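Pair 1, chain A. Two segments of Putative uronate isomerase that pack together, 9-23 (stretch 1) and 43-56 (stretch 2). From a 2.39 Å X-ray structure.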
# COMPACT_ATOMS: atom_id res chain seq x y z
N PRO A 9 9.61 7.05 22.13
CA PRO A 9 9.00 6.00 21.29
C PRO A 9 8.04 5.09 22.07
O PRO A 9 8.15 5.00 23.31
CB PRO A 9 10.21 5.20 20.81
CG PRO A 9 11.21 5.32 21.95
CD PRO A 9 11.00 6.72 22.53
N LEU A 10 7.12 4.43 21.37
CA LEU A 10 6.29 3.39 21.97
C LEU A 10 7.18 2.18 22.20
O LEU A 10 7.90 1.75 21.29
CB LEU A 10 5.13 3.03 21.05
CG LEU A 10 4.33 1.78 21.42
CD1 LEU A 10 3.59 2.02 22.73
CD2 LEU A 10 3.37 1.40 20.30
N THR A 11 7.16 1.63 23.42
CA THR A 11 8.13 0.59 23.77
C THR A 11 7.60 -0.83 23.65
O THR A 11 6.39 -1.05 23.77
CB THR A 11 8.67 0.75 25.21
OG1 THR A 11 7.61 0.49 26.16
CG2 THR A 11 9.27 2.14 25.42
N GLU A 12 8.52 -1.77 23.41
CA GLU A 12 8.18 -3.19 23.44
C GLU A 12 7.49 -3.57 24.76
O GLU A 12 6.55 -4.37 24.77
CB GLU A 12 9.43 -4.05 23.23
CG GLU A 12 9.12 -5.42 22.63
CD GLU A 12 10.32 -6.35 22.54
OE1 GLU A 12 10.11 -7.57 22.74
OE2 GLU A 12 11.45 -5.88 22.25
N GLU A 13 7.93 -2.97 25.86
CA GLU A 13 7.33 -3.26 27.17
C GLU A 13 5.86 -2.88 27.20
O GLU A 13 5.03 -3.70 27.61
CB GLU A 13 8.09 -2.57 28.31
CG GLU A 13 8.21 -3.45 29.55
CD GLU A 13 7.74 -2.77 30.83
OE1 GLU A 13 8.32 -1.71 31.18
OE2 GLU A 13 6.81 -3.30 31.49
N LYS A 14 5.54 -1.65 26.79
CA LYS A 14 4.15 -1.20 26.71
C LYS A 14 3.35 -2.07 25.74
O LYS A 14 2.23 -2.48 26.04
CB LYS A 14 4.07 0.27 26.25
CG LYS A 14 4.26 1.34 27.34
CD LYS A 14 4.40 2.74 26.72
CE LYS A 14 3.19 3.62 26.99
NZ LYS A 14 1.93 2.84 26.88
N ILE A 15 3.93 -2.36 24.57
CA ILE A 15 3.28 -3.19 23.57
C ILE A 15 2.91 -4.55 24.17
O ILE A 15 1.75 -4.97 24.09
CB ILE A 15 4.16 -3.36 22.31
CG1 ILE A 15 4.13 -2.07 21.48
CG2 ILE A 15 3.72 -4.57 21.48
CD1 ILE A 15 5.22 -1.98 20.42
N LYS A 16 3.89 -5.19 24.81
CA LYS A 16 3.68 -6.45 25.53
C LYS A 16 2.52 -6.42 26.55
O LYS A 16 1.71 -7.35 26.61
CB LYS A 16 4.98 -6.92 26.19
CG LYS A 16 5.93 -7.61 25.22
CD LYS A 16 7.40 -7.51 25.66
CE LYS A 16 7.78 -8.59 26.68
NZ LYS A 16 9.28 -8.70 26.81
N GLU A 17 2.45 -5.34 27.33
CA GLU A 17 1.36 -5.15 28.29
C GLU A 17 0.01 -5.12 27.58
O GLU A 17 -0.96 -5.71 28.04
CB GLU A 17 1.57 -3.88 29.13
CG GLU A 17 0.32 -3.37 29.87
CD GLU A 17 -0.08 -4.22 31.10
OE1 GLU A 17 0.41 -3.93 32.22
OE2 GLU A 17 -0.91 -5.15 30.94
N GLY A 18 -0.05 -4.42 26.45
CA GLY A 18 -1.24 -4.38 25.63
C GLY A 18 -1.62 -5.75 25.08
O GLY A 18 -2.77 -6.18 25.19
N LEU A 19 -0.64 -6.45 24.52
CA LEU A 19 -0.88 -7.77 23.93
C LEU A 19 -1.23 -8.81 24.99
O LEU A 19 -2.06 -9.69 24.75
CB LEU A 19 0.33 -8.22 23.10
CG LEU A 19 0.69 -7.31 21.91
CD1 LEU A 19 1.87 -7.87 21.13
CD2 LEU A 19 -0.51 -7.06 20.99
N SER A 20 -0.60 -8.70 26.16
CA SER A 20 -0.92 -9.60 27.26
C SER A 20 -2.39 -9.43 27.62
O SER A 20 -3.13 -10.41 27.78
CB SER A 20 -0.04 -9.32 28.48
OG SER A 20 0.12 -10.48 29.28
N LYS A 21 -2.80 -8.17 27.73
CA LYS A 21 -4.16 -7.80 28.05
C LYS A 21 -5.15 -8.40 27.04
O LYS A 21 -6.11 -9.08 27.42
CB LYS A 21 -4.28 -6.28 28.09
CG LYS A 21 -5.66 -5.74 28.43
CD LYS A 21 -5.64 -4.21 28.52
CE LYS A 21 -7.02 -3.65 28.88
NZ LYS A 21 -7.13 -2.18 28.63
N LEU A 22 -4.89 -8.17 25.75
CA LEU A 22 -5.72 -8.71 24.67
C LEU A 22 -5.85 -10.25 24.69
O LEU A 22 -6.96 -10.78 24.51
CB LEU A 22 -5.18 -8.23 23.32
CG LEU A 22 -5.54 -9.03 22.07
CD1 LEU A 22 -6.95 -8.72 21.60
CD2 LEU A 22 -4.53 -8.73 20.98
N VAL A 23 -4.73 -10.94 24.91
CA VAL A 23 -4.70 -12.40 24.97
C VAL A 23 -5.44 -12.93 26.20
O VAL A 23 -6.13 -13.95 26.14
CB VAL A 23 -3.25 -12.94 24.97
CG1 VAL A 23 -3.22 -14.41 25.38
CG2 VAL A 23 -2.61 -12.74 23.60
N ASP A 43 8.13 -1.66 9.17
CA ASP A 43 7.33 -1.32 10.34
C ASP A 43 7.81 -2.13 11.54
O ASP A 43 8.86 -2.77 11.47
CB ASP A 43 5.83 -1.55 10.06
CG ASP A 43 5.51 -3.00 9.61
OD1 ASP A 43 6.09 -3.99 10.15
OD2 ASP A 43 4.65 -3.15 8.71
N PHE A 44 7.03 -2.15 12.62
CA PHE A 44 7.44 -2.92 13.80
C PHE A 44 6.61 -4.20 14.05
O PHE A 44 6.46 -4.65 15.21
CB PHE A 44 7.56 -2.03 15.06
CG PHE A 44 6.29 -1.29 15.43
CD1 PHE A 44 5.45 -1.78 16.43
CD2 PHE A 44 5.95 -0.12 14.79
CE1 PHE A 44 4.29 -1.08 16.77
CE2 PHE A 44 4.79 0.58 15.13
CZ PHE A 44 3.96 0.10 16.12
N THR A 45 6.11 -4.79 12.96
CA THR A 45 5.39 -6.06 13.04
C THR A 45 6.09 -7.08 13.94
O THR A 45 5.45 -7.71 14.79
CB THR A 45 5.22 -6.72 11.66
OG1 THR A 45 4.49 -5.85 10.78
CG2 THR A 45 4.52 -8.06 11.80
N HIS A 46 7.40 -7.21 13.75
CA HIS A 46 8.19 -8.20 14.48
C HIS A 46 8.03 -8.11 16.00
O HIS A 46 8.01 -9.14 16.68
CB HIS A 46 9.67 -8.15 14.05
CG HIS A 46 10.39 -6.89 14.45
ND1 HIS A 46 11.41 -6.88 15.37
CD2 HIS A 46 10.24 -5.61 14.03
CE1 HIS A 46 11.87 -5.64 15.51
NE2 HIS A 46 11.17 -4.85 14.71
N LEU A 47 7.89 -6.88 16.53
CA LEU A 47 7.64 -6.68 17.95
C LEU A 47 6.23 -7.13 18.33
O LEU A 47 5.99 -7.59 19.44
CB LEU A 47 7.82 -5.21 18.36
CG LEU A 47 9.20 -4.52 18.32
CD1 LEU A 47 9.06 -3.04 18.69
CD2 LEU A 47 10.22 -5.20 19.23
N VAL A 48 5.28 -6.99 17.40
CA VAL A 48 3.90 -7.35 17.70
C VAL A 48 3.68 -8.85 17.55
O VAL A 48 3.17 -9.53 18.47
CB VAL A 48 2.92 -6.61 16.77
CG1 VAL A 48 1.46 -6.91 17.15
CG2 VAL A 48 3.18 -5.11 16.82
N ALA A 49 4.05 -9.37 16.38
CA ALA A 49 3.83 -10.78 16.05
C ALA A 49 4.53 -11.74 17.03
O ALA A 49 3.90 -12.65 17.56
CB ALA A 49 4.31 -11.05 14.64
N LYS A 50 5.82 -11.53 17.26
CA LYS A 50 6.58 -12.45 18.10
C LYS A 50 6.04 -12.48 19.55
O LYS A 50 6.02 -13.54 20.18
CB LYS A 50 8.08 -12.13 18.05
CG LYS A 50 8.61 -11.27 19.20
CD LYS A 50 10.03 -10.78 18.92
CE LYS A 50 10.63 -10.10 20.16
NZ LYS A 50 11.76 -9.20 19.78
N ASN A 51 5.59 -11.33 20.06
CA ASN A 51 5.08 -11.28 21.42
C ASN A 51 3.68 -11.85 21.51
O ASN A 51 3.36 -12.58 22.45
CB ASN A 51 5.15 -9.87 22.00
CG ASN A 51 6.55 -9.50 22.45
OD1 ASN A 51 7.14 -10.20 23.29
ND2 ASN A 51 7.11 -8.43 21.88
N LEU A 52 2.85 -11.55 20.50
CA LEU A 52 1.53 -12.15 20.39
C LEU A 52 1.61 -13.67 20.43
O LEU A 52 0.88 -14.32 21.17
CB LEU A 52 0.85 -11.71 19.10
CG LEU A 52 -0.62 -12.07 18.93
CD1 LEU A 52 -1.46 -11.44 20.04
CD2 LEU A 52 -1.11 -11.61 17.57
N TYR A 53 2.54 -14.21 19.64
CA TYR A 53 2.74 -15.66 19.56
C TYR A 53 3.20 -16.23 20.90
O TYR A 53 2.73 -17.27 21.33
CB TYR A 53 3.75 -15.99 18.47
CG TYR A 53 4.29 -17.41 18.47
CD1 TYR A 53 3.50 -18.48 18.07
CD2 TYR A 53 5.61 -17.67 18.83
CE1 TYR A 53 4.00 -19.78 18.05
CE2 TYR A 53 6.13 -18.97 18.81
CZ TYR A 53 5.32 -20.01 18.41
OH TYR A 53 5.82 -21.29 18.40
N ARG A 54 4.12 -15.52 21.56
CA ARG A 54 4.66 -15.98 22.83
C ARG A 54 3.55 -16.16 23.88
O ARG A 54 3.40 -17.23 24.47
CB ARG A 54 5.71 -14.99 23.33
CG ARG A 54 6.88 -15.65 24.03
CD ARG A 54 6.79 -15.53 25.55
NE ARG A 54 8.13 -15.57 26.14
CZ ARG A 54 8.87 -14.49 26.37
NH1 ARG A 54 8.40 -13.28 26.09
NH2 ARG A 54 10.09 -14.63 26.90
N PHE A 55 2.78 -15.09 24.08
CA PHE A 55 1.65 -15.11 25.00
C PHE A 55 0.59 -16.13 24.62
O PHE A 55 -0.05 -16.73 25.49
CB PHE A 55 1.03 -13.72 25.08
CG PHE A 55 1.95 -12.68 25.66
CD1 PHE A 55 2.88 -13.02 26.64
CD2 PHE A 55 1.91 -11.37 25.20
CE1 PHE A 55 3.73 -12.06 27.17
CE2 PHE A 55 2.77 -10.41 25.73
CZ PHE A 55 3.68 -10.76 26.71
N LEU A 56 0.39 -16.30 23.31
CA LEU A 56 -0.55 -17.32 22.84
C LEU A 56 -0.08 -18.72 23.21
O LEU A 56 -0.90 -19.58 23.55
CB LEU A 56 -0.75 -17.21 21.33
CG LEU A 56 -2.07 -16.62 20.82
CD1 LEU A 56 -2.86 -15.94 21.94
CD2 LEU A 56 -1.78 -15.65 19.70

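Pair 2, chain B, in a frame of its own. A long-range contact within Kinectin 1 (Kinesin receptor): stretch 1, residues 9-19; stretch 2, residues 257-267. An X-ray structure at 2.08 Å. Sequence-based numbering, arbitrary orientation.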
# COMPACT_ATOMS: atom_id res chain seq x y z
N ASN B 9 -27.47 10.13 -11.35
CA ASN B 9 -28.28 10.96 -12.24
C ASN B 9 -28.60 12.22 -11.46
O ASN B 9 -29.47 12.20 -10.61
CB ASN B 9 -29.58 10.24 -12.57
CG ASN B 9 -30.40 10.96 -13.63
OD1 ASN B 9 -30.54 12.19 -13.62
ND2 ASN B 9 -30.94 10.19 -14.57
N ILE B 10 -27.90 13.31 -11.74
CA ILE B 10 -28.02 14.49 -10.89
C ILE B 10 -29.44 15.11 -10.91
O ILE B 10 -29.92 15.59 -9.89
CB ILE B 10 -26.92 15.54 -11.21
CG1 ILE B 10 -26.81 16.58 -10.10
CG2 ILE B 10 -27.18 16.19 -12.55
CD1 ILE B 10 -26.21 16.01 -8.82
N GLU B 11 -30.10 15.05 -12.06
CA GLU B 11 -31.44 15.61 -12.20
C GLU B 11 -32.44 14.83 -11.36
O GLU B 11 -33.28 15.41 -10.67
CB GLU B 11 -31.87 15.60 -13.67
CG GLU B 11 -33.22 16.22 -13.91
CD GLU B 11 -33.53 16.42 -15.39
OE1 GLU B 11 -32.61 16.82 -16.15
OE2 GLU B 11 -34.69 16.18 -15.80
N GLU B 12 -32.34 13.52 -11.42
CA GLU B 12 -33.22 12.66 -10.64
C GLU B 12 -32.99 12.80 -9.13
O GLU B 12 -33.92 12.69 -8.34
CB GLU B 12 -33.01 11.21 -11.09
CG GLU B 12 -34.03 10.23 -10.58
CD GLU B 12 -33.75 8.84 -11.09
OE1 GLU B 12 -33.07 8.73 -12.14
OE2 GLU B 12 -34.18 7.86 -10.45
N LEU B 13 -31.75 13.07 -8.74
CA LEU B 13 -31.45 13.25 -7.31
C LEU B 13 -32.08 14.54 -6.78
O LEU B 13 -32.74 14.54 -5.74
CB LEU B 13 -29.94 13.25 -7.05
CG LEU B 13 -29.52 13.47 -5.59
CD1 LEU B 13 -30.08 12.39 -4.71
CD2 LEU B 13 -28.01 13.50 -5.47
N VAL B 14 -31.85 15.63 -7.50
CA VAL B 14 -32.40 16.92 -7.08
C VAL B 14 -33.93 16.86 -7.03
O VAL B 14 -34.55 17.37 -6.09
CB VAL B 14 -31.92 18.05 -8.02
CG1 VAL B 14 -32.48 19.40 -7.58
CG2 VAL B 14 -30.38 18.09 -8.03
N THR B 15 -34.52 16.19 -8.01
CA THR B 15 -35.97 16.06 -8.08
C THR B 15 -36.51 15.33 -6.87
O THR B 15 -37.51 15.75 -6.27
CB THR B 15 -36.40 15.30 -9.35
OG1 THR B 15 -36.02 16.05 -10.51
CG2 THR B 15 -37.90 15.11 -9.36
N GLU B 16 -35.85 14.24 -6.50
CA GLU B 16 -36.26 13.45 -5.36
C GLU B 16 -36.23 14.32 -4.11
O GLU B 16 -37.14 14.29 -3.30
CB GLU B 16 -35.34 12.24 -5.18
CG GLU B 16 -35.79 11.29 -4.07
CD GLU B 16 -34.70 10.28 -3.69
OE1 GLU B 16 -35.01 9.08 -3.57
OE2 GLU B 16 -33.53 10.70 -3.50
N HIS B 17 -35.19 15.14 -3.99
CA HIS B 17 -35.07 16.03 -2.84
C HIS B 17 -36.05 17.21 -2.87
O HIS B 17 -36.48 17.69 -1.82
CB HIS B 17 -33.63 16.50 -2.66
CG HIS B 17 -32.72 15.44 -2.13
ND1 HIS B 17 -32.24 15.45 -0.84
CD2 HIS B 17 -32.21 14.33 -2.72
CE1 HIS B 17 -31.47 14.40 -0.65
NE2 HIS B 17 -31.43 13.70 -1.78
N ILE B 18 -36.39 17.68 -4.06
CA ILE B 18 -37.43 18.70 -4.18
C ILE B 18 -38.78 18.12 -3.79
O ILE B 18 -39.52 18.74 -3.03
CB ILE B 18 -37.52 19.24 -5.60
CG1 ILE B 18 -36.30 20.09 -5.91
CG2 ILE B 18 -38.82 20.06 -5.80
CD1 ILE B 18 -36.14 20.36 -7.38
N LYS B 19 -39.09 16.94 -4.30
CA LYS B 19 -40.35 16.29 -3.98
C LYS B 19 -40.50 16.06 -2.47
O LYS B 19 -41.57 16.29 -1.90
CB LYS B 19 -40.49 14.98 -4.75
CG LYS B 19 -40.81 15.14 -6.23
CD LYS B 19 -41.00 13.78 -6.88
CE LYS B 19 -41.46 13.91 -8.32
NZ LYS B 19 -42.31 12.75 -8.70
N GLN B 257 -26.81 24.25 -10.15
CA GLN B 257 -27.25 24.92 -11.38
C GLN B 257 -28.70 24.66 -11.74
O GLN B 257 -29.39 25.53 -12.27
CB GLN B 257 -26.36 24.50 -12.56
CG GLN B 257 -24.98 25.10 -12.54
CD GLN B 257 -25.00 26.59 -12.79
OE1 GLN B 257 -25.07 27.40 -11.86
NE2 GLN B 257 -24.94 26.98 -14.07
N ILE B 258 -29.17 23.45 -11.45
CA ILE B 258 -30.49 23.03 -11.91
C ILE B 258 -31.57 23.05 -10.82
O ILE B 258 -32.72 22.77 -11.10
CB ILE B 258 -30.43 21.60 -12.49
CG1 ILE B 258 -30.08 20.60 -11.39
CG2 ILE B 258 -29.43 21.53 -13.65
CD1 ILE B 258 -30.19 19.15 -11.83
N ASN B 259 -31.17 23.37 -9.59
CA ASN B 259 -32.08 23.37 -8.44
C ASN B 259 -33.30 24.27 -8.66
O ASN B 259 -34.44 23.81 -8.60
CB ASN B 259 -31.31 23.82 -7.20
CG ASN B 259 -32.13 23.73 -5.92
OD1 ASN B 259 -32.93 24.62 -5.62
ND2 ASN B 259 -31.91 22.67 -5.12
N TYR B 260 -33.05 25.55 -8.90
CA TYR B 260 -34.14 26.52 -9.00
C TYR B 260 -35.18 26.21 -10.10
O TYR B 260 -36.38 26.22 -9.81
CB TYR B 260 -33.62 27.96 -9.11
CG TYR B 260 -34.74 28.95 -9.22
CD1 TYR B 260 -35.42 29.37 -8.08
CD2 TYR B 260 -35.15 29.46 -10.46
CE1 TYR B 260 -36.46 30.28 -8.16
CE2 TYR B 260 -36.21 30.36 -10.55
CZ TYR B 260 -36.86 30.76 -9.40
OH TYR B 260 -37.90 31.65 -9.46
N PRO B 261 -34.73 25.95 -11.35
CA PRO B 261 -35.77 25.70 -12.36
C PRO B 261 -36.60 24.45 -12.06
O PRO B 261 -37.80 24.43 -12.34
CB PRO B 261 -34.98 25.52 -13.66
CG PRO B 261 -33.62 26.15 -13.40
CD PRO B 261 -33.37 26.00 -11.92
N LEU B 262 -35.97 23.44 -11.47
CA LEU B 262 -36.69 22.21 -11.15
C LEU B 262 -37.71 22.47 -10.05
O LEU B 262 -38.83 21.97 -10.08
CB LEU B 262 -35.72 21.11 -10.70
CG LEU B 262 -34.98 20.30 -11.78
CD1 LEU B 262 -34.19 19.15 -11.14
CD2 LEU B 262 -35.96 19.76 -12.81
N PHE B 263 -37.31 23.28 -9.07
CA PHE B 263 -38.19 23.60 -7.96
C PHE B 263 -39.44 24.34 -8.43
O PHE B 263 -40.55 24.09 -7.95
CB PHE B 263 -37.45 24.45 -6.94
CG PHE B 263 -38.32 24.95 -5.82
CD1 PHE B 263 -38.63 24.13 -4.74
CD2 PHE B 263 -38.82 26.24 -5.83
CE1 PHE B 263 -39.43 24.59 -3.70
CE2 PHE B 263 -39.62 26.70 -4.80
CZ PHE B 263 -39.92 25.88 -3.73
N LEU B 264 -39.24 25.26 -9.37
CA LEU B 264 -40.34 26.03 -9.92
C LEU B 264 -41.36 25.10 -10.61
O LEU B 264 -42.56 25.22 -10.39
CB LEU B 264 -39.80 27.10 -10.88
CG LEU B 264 -40.46 28.48 -10.73
CD1 LEU B 264 -40.23 29.06 -9.34
CD2 LEU B 264 -39.97 29.44 -11.82
N GLU B 265 -40.86 24.16 -11.40
CA GLU B 265 -41.70 23.14 -12.04
C GLU B 265 -42.49 22.32 -11.03
O GLU B 265 -43.70 22.09 -11.19
CB GLU B 265 -40.84 22.17 -12.87
CG GLU B 265 -40.25 22.75 -14.15
CD GLU B 265 -41.28 22.89 -15.26
OE1 GLU B 265 -42.34 22.22 -15.17
OE2 GLU B 265 -41.04 23.66 -16.22
N GLU B 266 -41.81 21.85 -9.99
CA GLU B 266 -42.47 20.98 -9.03
C GLU B 266 -43.43 21.76 -8.15
O GLU B 266 -44.38 21.20 -7.63
CB GLU B 266 -41.45 20.25 -8.17
CG GLU B 266 -40.76 19.12 -8.90
CD GLU B 266 -41.72 18.04 -9.34
OE1 GLU B 266 -42.71 17.80 -8.60
OE2 GLU B 266 -41.51 17.44 -10.42
N LEU B 267 -43.18 23.05 -7.99
CA LEU B 267 -43.97 23.86 -7.09
C LEU B 267 -45.32 24.09 -7.73
O LEU B 267 -46.36 24.09 -7.05
CB LEU B 267 -43.29 25.20 -6.85
CG LEU B 267 -44.11 26.20 -6.05
CD1 LEU B 267 -44.35 25.65 -4.64
CD2 LEU B 267 -43.42 27.55 -5.99

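Two helices that cross at a moderate angle present each other with a fixed set of inward positions, and quite different side chains can fill them. Pair 1 and pair 2 illustrate the principle. In both, the helices run in broadly the same direction, at 43° in pair 1 and 51° in pair 2, with axes approaching to 9.5 and 9.9 Å; the central backbones superpose with an RMSD of 0.4 Å.

A conservative solution lies at A:Leu19 and B:Ile18, each a knob in a hole of four residues. A:Leu19 sits among A:Val48, A:Asn51, A:Leu52 and A:Phe55; B:Ile18 sits among the matched B:Asn259, B:Leu262, B:Phe263 and B:Glu266. Both knobs have chi1 m and chi2 t, and they line the same hole with a different closest approach: A:Leu19 CD1 comes nearest A:Val48 O, at 3.4 Å, whereas B:Ile18 CD1 comes nearest B:Leu262 CB, also at 3.4 Å.

A polar-for-apolar exchange occurs at A:Asn51 and B:Leu262. Their side-chain centres fall 0.5 Å apart, and both have chi1 m, but the chemistry differs. A:Asn51 ND2 donates to A:Leu47 O of its own helix (2.8 Å) and, almost linearly, to A:Glu12 OE1 across the interface (3.2 Å), so a polar group is accommodated with its amide engaged. B:Leu262 is instead a knob among B:Glu11, B:Val14, B:Thr15 and B:Ile18, its CD1 lying 4.0 Å from B:Val14 CG1; no hydrogen bond crosses pair 2. B:Glu11, the match of A:Glu12, contributes aliphatic contact, with its CG 4.1 Å from B:Leu262 CD1.

One turn earlier on the second helix, A:Leu47 matches B:Ile258. Both point toward the partner helix and meet the matched residues A:Ile15 and B:Val14: A:Ile15 CD1 is 4.3 Å from A:Leu47 CD1, and B:Val14 CG2 is 3.9 Å from B:Ile258 CD1. The shorter valine still makes apolar contact here.

At A:Phe55 and B:Glu266, aromatic bulk is exchanged for an acidic side chain. A:Phe55 is a knob among A:Lys16, A:Leu19, A:Ser20 and A:Val23, with A:Ser20 CB over one ring face, 4.1 Å from A:Phe55 CE2. B:Glu266 packs through its aliphatic base, its CB 3.5 Å from B:Ile18 CG2.

Flanking the central knobs, A:Leu52 and B:Phe263 both start sideways: A:Leu52 CB is 4.5 Å from A:Leu19 CD1, and B:Phe263 CD1 is 4.2 Å from B:Ile18 CG2. The backbone thus sets the positions, while side chains of different size and polarity complete the packing.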